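Local structure of protein YrdA (Escherichia coli, 3TIO) at residues 58-63 against 85-90; 67-72 against 93-98; 114-119 against 132-137. The protein binds zinc at the subunit interfaces of its trimer and is a homologue of the gamma-class carbonic anhydrases, whose activity it may or may not share. The protein carries 1 engineered substitution. One frame throughout, in Å; residues are numbered along the deposited sequence.

Interaction 1 (58-63 against 85-90); sequences NIQDGS and DVTVGH. With ZN (zinc ion), chain I.
With CG of N58 held between its backbone N and carbonyl carbon (chi1 59°), the amide of N58 lies over the neighbouring strand at T87, while CG of H90, anti to its carbonyl carbon, brings the imidazole beside Q60 and D61. The frame is a short parallel strand pairing between successive coils of the left-handed beta-helix: N58 N donates to V86 O, V88 N to N58 O and Q60 N to V88 O. The amide of N58 gives ND2 to OG1 of T87 at 3.2 Å, that oxygen lying near the amide plane, and takes the NE2 hydrogen of Q60 on OD1; S163 of the C-terminal helix also bonds OG1 of T87. On the face shared by I59 and V88, CD1 of I59 meets CG2 of V88 at 3.5 Å. The extended chain of Q60 sets OE1 above one face of the H90 ring, toward its rim, 3.1 Å from the plane, and a water bridges OE1 to H90 N. D61 OD1 sits in the ring plane and accepts a weak bond from H90 ND1 (2.9 Å), its stronger partner being R45 of the second subunit. NE2 of H90 binds a zinc ion at 2.1 Å, shared with H66, H69 and H95 of that subunit.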
loop_
_atom_site.group_PDB
_atom_site.type_symbol
_atom_site.label_atom_id
_atom_site.label_comp_id
_atom_site.label_asym_id
_atom_site.label_seq_id
_atom_site.Cartn_x
_atom_site.Cartn_y
_atom_site.Cartn_z
ATOM N N ASN A 58 -2.395 17.716 4.133
ATOM C CA ASN A 58 -1.486 16.655 4.523
ATOM C C ASN A 58 -1.668 15.415 3.656
ATOM O O ASN A 58 -2.786 15.052 3.290
ATOM C CB ASN A 58 -1.672 16.308 6.011
ATOM C CG ASN A 58 -3.086 15.865 6.350
ATOM O OD1 ASN A 58 -3.443 14.697 6.184
ATOM N ND2 ASN A 58 -3.901 16.798 6.831
ATOM N N ILE A 59 -0.547 14.805 3.290
ATOM C CA ILE A 59 -0.544 13.579 2.499
ATOM C C ILE A 59 0.116 12.578 3.438
ATOM O O ILE A 59 1.339 12.558 3.591
ATOM C CB ILE A 59 0.293 13.723 1.209
ATOM C CG1 ILE A 59 -0.216 14.912 0.375
ATOM C CG2 ILE A 59 0.220 12.429 0.406
ATOM C CD1 ILE A 59 -1.698 14.854 0.026
ATOM N N GLN A 60 -0.708 11.750 4.073
ATOM C CA GLN A 60 -0.216 10.799 5.061
ATOM C C GLN A 60 0.562 9.581 4.567
ATOM O O GLN A 60 0.514 9.222 3.388
ATOM C CB GLN A 60 -1.377 10.393 5.967
ATOM C CG GLN A 60 -1.867 11.581 6.794
ATOM C CD GLN A 60 -3.051 11.248 7.666
ATOM O OE1 GLN A 60 -3.004 10.311 8.457
ATOM N NE2 GLN A 60 -4.122 12.022 7.535
ATOM N N ASP A 61 1.280 8.972 5.512
ATOM C CA ASP A 61 2.165 7.829 5.290
ATOM C C ASP A 61 1.679 6.767 4.317
ATOM O O ASP A 61 0.567 6.267 4.438
ATOM C CB ASP A 61 2.468 7.116 6.619
ATOM C CG ASP A 61 2.607 8.064 7.788
ATOM O OD1 ASP A 61 1.634 8.789 8.081
ATOM O OD2 ASP A 61 3.682 8.065 8.426
ATOM N N GLY A 62 2.539 6.414 3.365
ATOM C CA GLY A 62 2.215 5.364 2.415
ATOM C C GLY A 62 1.284 5.695 1.269
ATOM O O GLY A 62 0.900 4.800 0.514
ATOM N N SER A 63 0.907 6.962 1.131
ATOM C CA SER A 63 0.019 7.344 0.043
ATOM C C SER A 63 0.768 7.315 -1.285
ATOM O O SER A 63 1.994 7.418 -1.312
ATOM C CB SER A 63 -0.555 8.739 0.292
ATOM O OG SER A 63 -1.467 8.720 1.376
ATOM N N ASP A 85 -6.535 22.607 3.083
ATOM C CA ASP A 85 -7.063 21.995 4.298
ATOM C C ASP A 85 -7.620 20.596 4.041
ATOM O O ASP A 85 -8.638 20.200 4.614
ATOM C CB ASP A 85 -8.150 22.887 4.904
ATOM C CG ASP A 85 -7.621 24.241 5.332
ATOM O OD1 ASP A 85 -8.261 25.262 5.001
ATOM O OD2 ASP A 85 -6.568 24.287 6.001
ATOM N N VAL A 86 -6.946 19.854 3.172
ATOM C CA VAL A 86 -7.364 18.497 2.847
ATOM C C VAL A 86 -6.533 17.504 3.646
ATOM O O VAL A 86 -5.324 17.669 3.794
ATOM C CB VAL A 86 -7.187 18.194 1.344
ATOM C CG1 VAL A 86 -7.419 16.706 1.072
ATOM C CG2 VAL A 86 -8.163 19.030 0.534
ATOM N N THR A 87 -7.203 16.485 4.169
ATOM C CA THR A 87 -6.543 15.439 4.933
ATOM C C THR A 87 -6.572 14.160 4.102
ATOM O O THR A 87 -7.624 13.548 3.931
ATOM C CB THR A 87 -7.258 15.201 6.281
ATOM O OG1 THR A 87 -7.110 16.364 7.106
ATOM C CG2 THR A 87 -6.662 13.994 7.006
ATOM N N VAL A 88 -5.422 13.784 3.555
ATOM C CA VAL A 88 -5.326 12.562 2.767
ATOM C C VAL A 88 -4.757 11.495 3.695
ATOM O O VAL A 88 -3.580 11.529 4.056
ATOM C CB VAL A 88 -4.414 12.759 1.541
ATOM C CG1 VAL A 88 -4.268 11.448 0.773
ATOM C CG2 VAL A 88 -5.006 13.838 0.636
ATOM N N GLY A 89 -5.624 10.561 4.081
ATOM C CA GLY A 89 -5.254 9.500 5.005
ATOM C C GLY A 89 -4.116 8.583 4.602
ATOM O O GLY A 89 -3.667 8.586 3.460
ATOM N N HIS A 90 -3.647 7.786 5.559
ATOM C CA HIS A 90 -2.557 6.853 5.297
ATOM C C HIS A 90 -2.917 5.906 4.163
ATOM O O HIS A 90 -4.074 5.503 4.020
ATOM C CB HIS A 90 -2.273 5.976 6.517
ATOM C CG HIS A 90 -2.059 6.733 7.788
ATOM N ND1 HIS A 90 -0.918 7.458 8.045
ATOM C CD2 HIS A 90 -2.826 6.830 8.899
ATOM C CE1 HIS A 90 -0.986 7.965 9.264
ATOM N NE2 HIS A 90 -2.134 7.598 9.801
HETATM ZN ZN ZN I . -2.745 7.968 11.739
HETATM O O HOH W 1 -5.238 8.719 8.188
#

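Interaction 2 (67-72 against 93-98); sequences VTHKSS and MLHGCT. With ZN (zinc ion), chain G.
The side chains of H69 and H95 cross at about a right angle, their NE2 atoms meeting at one zinc ion, with the ring planes turned 66° against each other. The metal bonds are 2.1 Å from H69 NE2 and 2.0 Å from H95 NE2, and the two nitrogens stand 3.2 Å apart. H69 NE2 lies in the plane of the H95 ring, whereas the backbone carbon of V67 sits over a face of that ring and V67 O comes within 3.2 Å of H95 CE1. The imidazole of H95 leaves the strand with CG anti to the backbone N (chi1 -152°), which carries NE2 to the metal. Strand 93-95 belongs to a parallel sheet of the left-handed beta-helix, and 67-72 lies in the long loop after strand 64-66. H66 of the same chain and H90 of the third subunit complete the site, a subunit-interface arrangement as in gamma-class carbonic anhydrases. D113 OD1 accepts a hydrogen bond from T68 OG1 and a weak one from H95 ND1, linking the two segments through a second-shell carboxylate. At G96, where phi is positive, a beta carbon would clash with T68 OG1, which already approaches G96 CA to 3.4 Å.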
loop_
_atom_site.group_PDB
_atom_site.type_symbol
_atom_site.label_atom_id
_atom_site.label_comp_id
_atom_site.label_asym_id
_atom_site.label_seq_id
_atom_site.Cartn_x
_atom_site.Cartn_y
_atom_site.Cartn_z
ATOM N N VAL A 67 -0.859 11.048 -11.711
ATOM C CA VAL A 67 -1.718 11.745 -12.654
ATOM C C VAL A 67 -2.317 10.767 -13.654
ATOM O O VAL A 67 -1.910 9.607 -13.726
ATOM C CB VAL A 67 -0.907 12.803 -13.420
ATOM C CG1 VAL A 67 -0.369 13.844 -12.452
ATOM C CG2 VAL A 67 0.245 12.136 -14.154
ATOM N N THR A 68 -3.296 11.236 -14.422
ATOM C CA THR A 68 -3.925 10.398 -15.429
ATOM C C THR A 68 -2.898 10.175 -16.534
ATOM O O THR A 68 -2.250 11.118 -16.992
ATOM C CB THR A 68 -5.182 11.076 -16.010
ATOM O OG1 THR A 68 -6.192 11.151 -14.995
ATOM C CG2 THR A 68 -5.724 10.288 -17.191
ATOM N N HIS A 69 -2.749 8.923 -16.947
ATOM C CA HIS A 69 -1.782 8.560 -17.978
ATOM C C HIS A 69 -2.173 9.073 -19.355
ATOM O O HIS A 69 -3.326 9.429 -19.597
ATOM C CB HIS A 69 -1.632 7.040 -18.048
ATOM C CG HIS A 69 -1.265 6.403 -16.745
ATOM N ND1 HIS A 69 -1.072 5.045 -16.613
ATOM C CD2 HIS A 69 -1.057 6.934 -15.516
ATOM C CE1 HIS A 69 -0.761 4.766 -15.359
ATOM N NE2 HIS A 69 -0.745 5.895 -14.676
ATOM N N LYS A 70 -1.199 9.106 -20.256
ATOM C CA LYS A 70 -1.448 9.546 -21.620
ATOM C C LYS A 70 -2.202 8.417 -22.307
ATOM O O LYS A 70 -1.888 7.243 -22.109
ATOM C CB LYS A 70 -0.125 9.816 -22.340
ATOM C CG LYS A 70 0.717 10.895 -21.678
ATOM C CD LYS A 70 2.058 11.074 -22.373
ATOM C CE LYS A 70 1.890 11.541 -23.809
ATOM N NZ LYS A 70 3.207 11.771 -24.460
ATOM N N SER A 71 -3.205 8.770 -23.103
ATOM C CA SER A 71 -3.996 7.773 -23.809
ATOM C C SER A 71 -4.750 8.406 -24.969
ATOM O O SER A 71 -4.684 9.616 -25.181
ATOM C CB SER A 71 -4.999 7.123 -22.856
ATOM O OG SER A 71 -5.958 8.066 -22.413
ATOM N N SER A 72 -5.471 7.575 -25.714
ATOM C CA SER A 72 -6.250 8.048 -26.850
ATOM C C SER A 72 -7.370 8.960 -26.363
ATOM O O SER A 72 -7.981 9.685 -27.150
ATOM C CB SER A 72 -6.845 6.861 -27.610
ATOM O OG SER A 72 -5.826 6.011 -28.109
ATOM N N MET A 93 -4.639 6.144 -2.275
ATOM C CA MET A 93 -4.242 6.117 -3.677
ATOM C C MET A 93 -5.064 7.180 -4.398
ATOM O O MET A 93 -6.286 7.065 -4.469
ATOM C CB MET A 93 -4.556 4.738 -4.264
ATOM C CG MET A 93 -4.357 4.589 -5.767
ATOM S SD MET A 93 -2.687 4.140 -6.221
ATOM C CE MET A 93 -2.226 5.588 -7.203
ATOM N N LEU A 94 -4.404 8.223 -4.897
ATOM C CA LEU A 94 -5.093 9.283 -5.631
ATOM C C LEU A 94 -4.588 9.221 -7.060
ATOM O O LEU A 94 -3.382 9.266 -7.305
ATOM C CB LEU A 94 -4.791 10.654 -5.033
ATOM C CG LEU A 94 -5.181 10.861 -3.569
ATOM C CD1 LEU A 94 -4.841 12.285 -3.164
ATOM C CD2 LEU A 94 -6.670 10.586 -3.365
ATOM N N HIS A 95 -5.510 9.129 -8.009
ATOM C CA HIS A 95 -5.104 9.010 -9.392
ATOM C C HIS A 95 -5.846 9.912 -10.365
ATOM O O HIS A 95 -6.959 9.601 -10.777
ATOM C CB HIS A 95 -5.252 7.555 -9.825
ATOM C CG HIS A 95 -4.302 7.160 -10.903
ATOM N ND1 HIS A 95 -4.610 7.258 -12.243
ATOM C CD2 HIS A 95 -3.019 6.739 -10.840
ATOM C CE1 HIS A 95 -3.554 6.917 -12.959
ATOM N NE2 HIS A 95 -2.577 6.598 -12.131
ATOM N N GLY A 96 -5.216 11.026 -10.726
ATOM C CA GLY A 96 -5.809 11.951 -11.678
ATOM C C GLY A 96 -7.207 12.434 -11.353
ATOM O O GLY A 96 -8.049 12.575 -12.242
ATOM N N CYS A 97 -7.457 12.694 -10.078
ATOM C CA CYS A 97 -8.759 13.181 -9.653
ATOM C C CYS A 97 -8.658 14.634 -9.214
ATOM O O CYS A 97 -7.580 15.237 -9.258
ATOM C CB CYS A 97 -9.292 12.326 -8.503
ATOM S SG CYS A 97 -8.141 12.149 -7.127
ATOM N N THR A 98 -9.792 15.194 -8.804
ATOM C CA THR A 98 -9.849 16.572 -8.339
ATOM C C THR A 98 -10.506 16.570 -6.970
ATOM O O THR A 98 -11.611 16.058 -6.811
ATOM C CB THR A 98 -10.688 17.458 -9.281
ATOM O OG1 THR A 98 -10.085 17.478 -10.580
ATOM C CG2 THR A 98 -10.771 18.880 -8.739
HETATM ZN ZN ZN G . -0.637 6.167 -12.619
#

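Interaction 3 (114-119 against 132-137); sequences GAIVED and NKRLES
E118 uses both carboxylate oxygens on the neighbouring segment: OE2 forms a salt bridge with NH1 of R134 at 2.8 Å, and OE1 accepts the backbone N-H of S137, also at 2.8 Å. The extended E118 chain runs past L135 O to reach them. OE2 offers its anti lone pair, and the carboxylate and guanidinium planes are turned 68° apart, with NH1 as the single donor rather than a flat two-pronged pair. An alanine at E118 would probably leave the guanidinium of R134 freer to swing and the S137 N-H without this acceptor. Farther along, S137 OG donates to D119 O at 2.6 Å from above the carbonyl plane, while the D119 carboxylate turns to N101 of the same chain.

Upstream of these contacts runs the parallel pairing of strands 116-117 and 134-135, in which I116 N bonds K133 O, L135 N bonds I116 O and E118 N bonds L135 O. They are the last two strands of one parallel sheet of the left-handed beta-helix, the fold of the hexapeptide-repeat proteins, and the segments run only 4° from parallel.

Outside the helix, CD1 of I116 lies over one face of the guanidinium of R134, 3.6 Å from NH2; a bend at chi3 of R134 (-74°) folds its head back over this isoleucine. On the buried face V117 and L135 lie side by side, CG2 to CD1 at 4.0 Å. At the beginning of the pair a water donates to G114 O and, weakly, to N132 OD1. At the positive phi of G114 a beta carbon would be jammed against the preceding carbonyl oxygen, and would also strike N132 OD1 where it now lies. N132 CA approaches G114 O to 3.3 Å in a nearly straight C-H...O contact.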
loop_
_atom_site.group_PDB
_atom_site.type_symbol
_atom_site.label_atom_id
_atom_site.label_comp_id
_atom_site.label_asym_id
_atom_site.label_seq_id
_atom_site.Cartn_x
_atom_site.Cartn_y
_atom_site.Cartn_z
ATOM N N GLY A 114 -10.606 11.220 -13.042
ATOM C CA GLY A 114 -11.806 11.981 -13.333
ATOM C C GLY A 114 -12.737 12.206 -12.160
ATOM O O GLY A 114 -13.682 12.990 -12.269
ATOM N N ALA A 115 -12.492 11.533 -11.041
ATOM C CA ALA A 115 -13.349 11.712 -9.875
ATOM C C ALA A 115 -13.249 13.159 -9.406
ATOM O O ALA A 115 -12.192 13.785 -9.509
ATOM C CB ALA A 115 -12.933 10.766 -8.755
ATOM N N ILE A 116 -14.358 13.687 -8.903
ATOM C CA ILE A 116 -14.408 15.059 -8.419
ATOM C C ILE A 116 -15.029 15.083 -7.034
ATOM O O ILE A 116 -16.186 14.705 -6.863
ATOM C CB ILE A 116 -15.270 15.952 -9.339
ATOM C CG1 ILE A 116 -14.709 15.936 -10.761
ATOM C CG2 ILE A 116 -15.315 17.370 -8.789
ATOM C CD1 ILE A 116 -15.537 16.736 -11.752
ATOM N N VAL A 117 -14.259 15.519 -6.044
ATOM C CA VAL A 117 -14.764 15.596 -4.683
ATOM C C VAL A 117 -14.938 17.064 -4.310
ATOM O O VAL A 117 -13.969 17.818 -4.261
ATOM C CB VAL A 117 -13.797 14.924 -3.687
ATOM C CG1 VAL A 117 -14.417 14.906 -2.291
ATOM C CG2 VAL A 117 -13.480 13.506 -4.151
ATOM N N GLU A 118 -16.178 17.468 -4.056
ATOM C CA GLU A 118 -16.461 18.851 -3.694
ATOM C C GLU A 118 -16.005 19.151 -2.267
ATOM O O GLU A 118 -15.555 18.259 -1.551
ATOM C CB GLU A 118 -17.957 19.133 -3.851
ATOM C CG GLU A 118 -18.514 18.667 -5.191
ATOM C CD GLU A 118 -19.918 19.164 -5.466
ATOM O OE1 GLU A 118 -20.687 19.369 -4.503
ATOM O OE2 GLU A 118 -20.256 19.333 -6.657
ATOM N N ASP A 119 -16.134 20.407 -1.852
ATOM C CA ASP A 119 -15.702 20.810 -0.517
ATOM C C ASP A 119 -16.513 20.182 0.612
ATOM O O ASP A 119 -17.651 19.760 0.420
ATOM C CB ASP A 119 -15.765 22.336 -0.368
ATOM C CG ASP A 119 -15.190 23.071 -1.563
ATOM O OD1 ASP A 119 -14.135 22.656 -2.079
ATOM O OD2 ASP A 119 -15.798 24.082 -1.979
ATOM N N ASN A 132 -14.558 9.349 -12.791
ATOM C CA ASN A 132 -15.523 10.398 -13.096
ATOM C C ASN A 132 -16.686 10.573 -12.128
ATOM O O ASN A 132 -17.630 11.301 -12.434
ATOM C CB ASN A 132 -16.080 10.192 -14.505
ATOM C CG ASN A 132 -14.999 10.215 -15.563
ATOM O OD1 ASN A 132 -14.237 11.173 -15.666
ATOM N ND2 ASN A 132 -14.928 9.156 -16.360
ATOM N N LYS A 133 -16.644 9.926 -10.969
ATOM C CA LYS A 133 -17.744 10.095 -10.026
ATOM C C LYS A 133 -17.600 11.410 -9.264
ATOM O O LYS A 133 -16.513 11.756 -8.802
ATOM C CB LYS A 133 -17.808 8.930 -9.031
ATOM C CG LYS A 133 -19.005 9.027 -8.084
ATOM C CD LYS A 133 -19.176 7.777 -7.237
ATOM C CE LYS A 133 -20.393 7.895 -6.324
ATOM N NZ LYS A 133 -21.665 8.052 -7.088
ATOM N N ARG A 134 -18.701 12.147 -9.148
ATOM C CA ARG A 134 -18.699 13.415 -8.431
ATOM C C ARG A 134 -19.301 13.214 -7.043
ATOM O O ARG A 134 -20.388 12.652 -6.904
ATOM C CB ARG A 134 -19.511 14.466 -9.202
ATOM C CG ARG A 134 -19.735 15.770 -8.436
ATOM C CD ARG A 134 -20.594 16.745 -9.231
ATOM N NE ARG A 134 -19.859 17.359 -10.333
ATOM C CZ ARG A 134 -18.993 18.358 -10.190
ATOM N NH1 ARG A 134 -18.750 18.866 -8.991
ATOM N NH2 ARG A 134 -18.367 18.851 -11.250
ATOM N N LEU A 135 -18.586 13.665 -6.017
ATOM C CA LEU A 135 -19.067 13.543 -4.647
ATOM C C LEU A 135 -19.577 14.900 -4.176
ATOM O O LEU A 135 -18.815 15.864 -4.068
ATOM C CB LEU A 135 -17.951 13.041 -3.722
ATOM C CG LEU A 135 -17.267 11.730 -4.132
ATOM C CD1 LEU A 135 -16.460 11.194 -2.954
ATOM C CD2 LEU A 135 -18.300 10.703 -4.571
ATOM N N GLU A 136 -20.876 14.957 -3.908
ATOM C CA GLU A 136 -21.547 16.174 -3.471
ATOM C C GLU A 136 -21.067 16.709 -2.127
ATOM O O GLU A 136 -20.896 15.962 -1.164
ATOM C CB GLU A 136 -23.054 15.927 -3.418
ATOM C CG GLU A 136 -23.662 15.604 -4.773
ATOM C CD GLU A 136 -25.042 14.987 -4.662
ATOM O OE1 GLU A 136 -25.894 15.558 -3.950
ATOM O OE2 GLU A 136 -25.272 13.932 -5.292
ATOM N N SER A 137 -20.871 18.023 -2.080
ATOM C CA SER A 137 -20.413 18.715 -0.886
ATOM C C SER A 137 -21.301 18.492 0.337
ATOM O O SER A 137 -22.526 18.413 0.227
ATOM C CB SER A 137 -20.317 20.215 -1.176
ATOM O OG SER A 137 -19.976 20.941 -0.012
HETATM O O HOH W 2 -14.684 14.285 -14.430
#

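How the interactions relate
Interactions 1 and 3 pair strands of adjacent coils of one left-handed beta-helix, whereas interaction 2 sets a loop against a strand of the next coil. Interactions 1 and 2, with centres about 18 Å apart, share the coil that runs from strand 87-88 to strand 93-95 and touch inside it, V88 CG1 to L94 CD1 at 4.1 Å. Interaction 1 gives one histidine and interaction 2 gives two, to different zinc ions of the trimer, each site being completed by a different neighbour. Interaction 2 also borders interaction 3 in the next sheet, where T98 N and A115 O probably hydrogen-bond at 2.9 Å. Interaction 3 closes the far edge of that sheet.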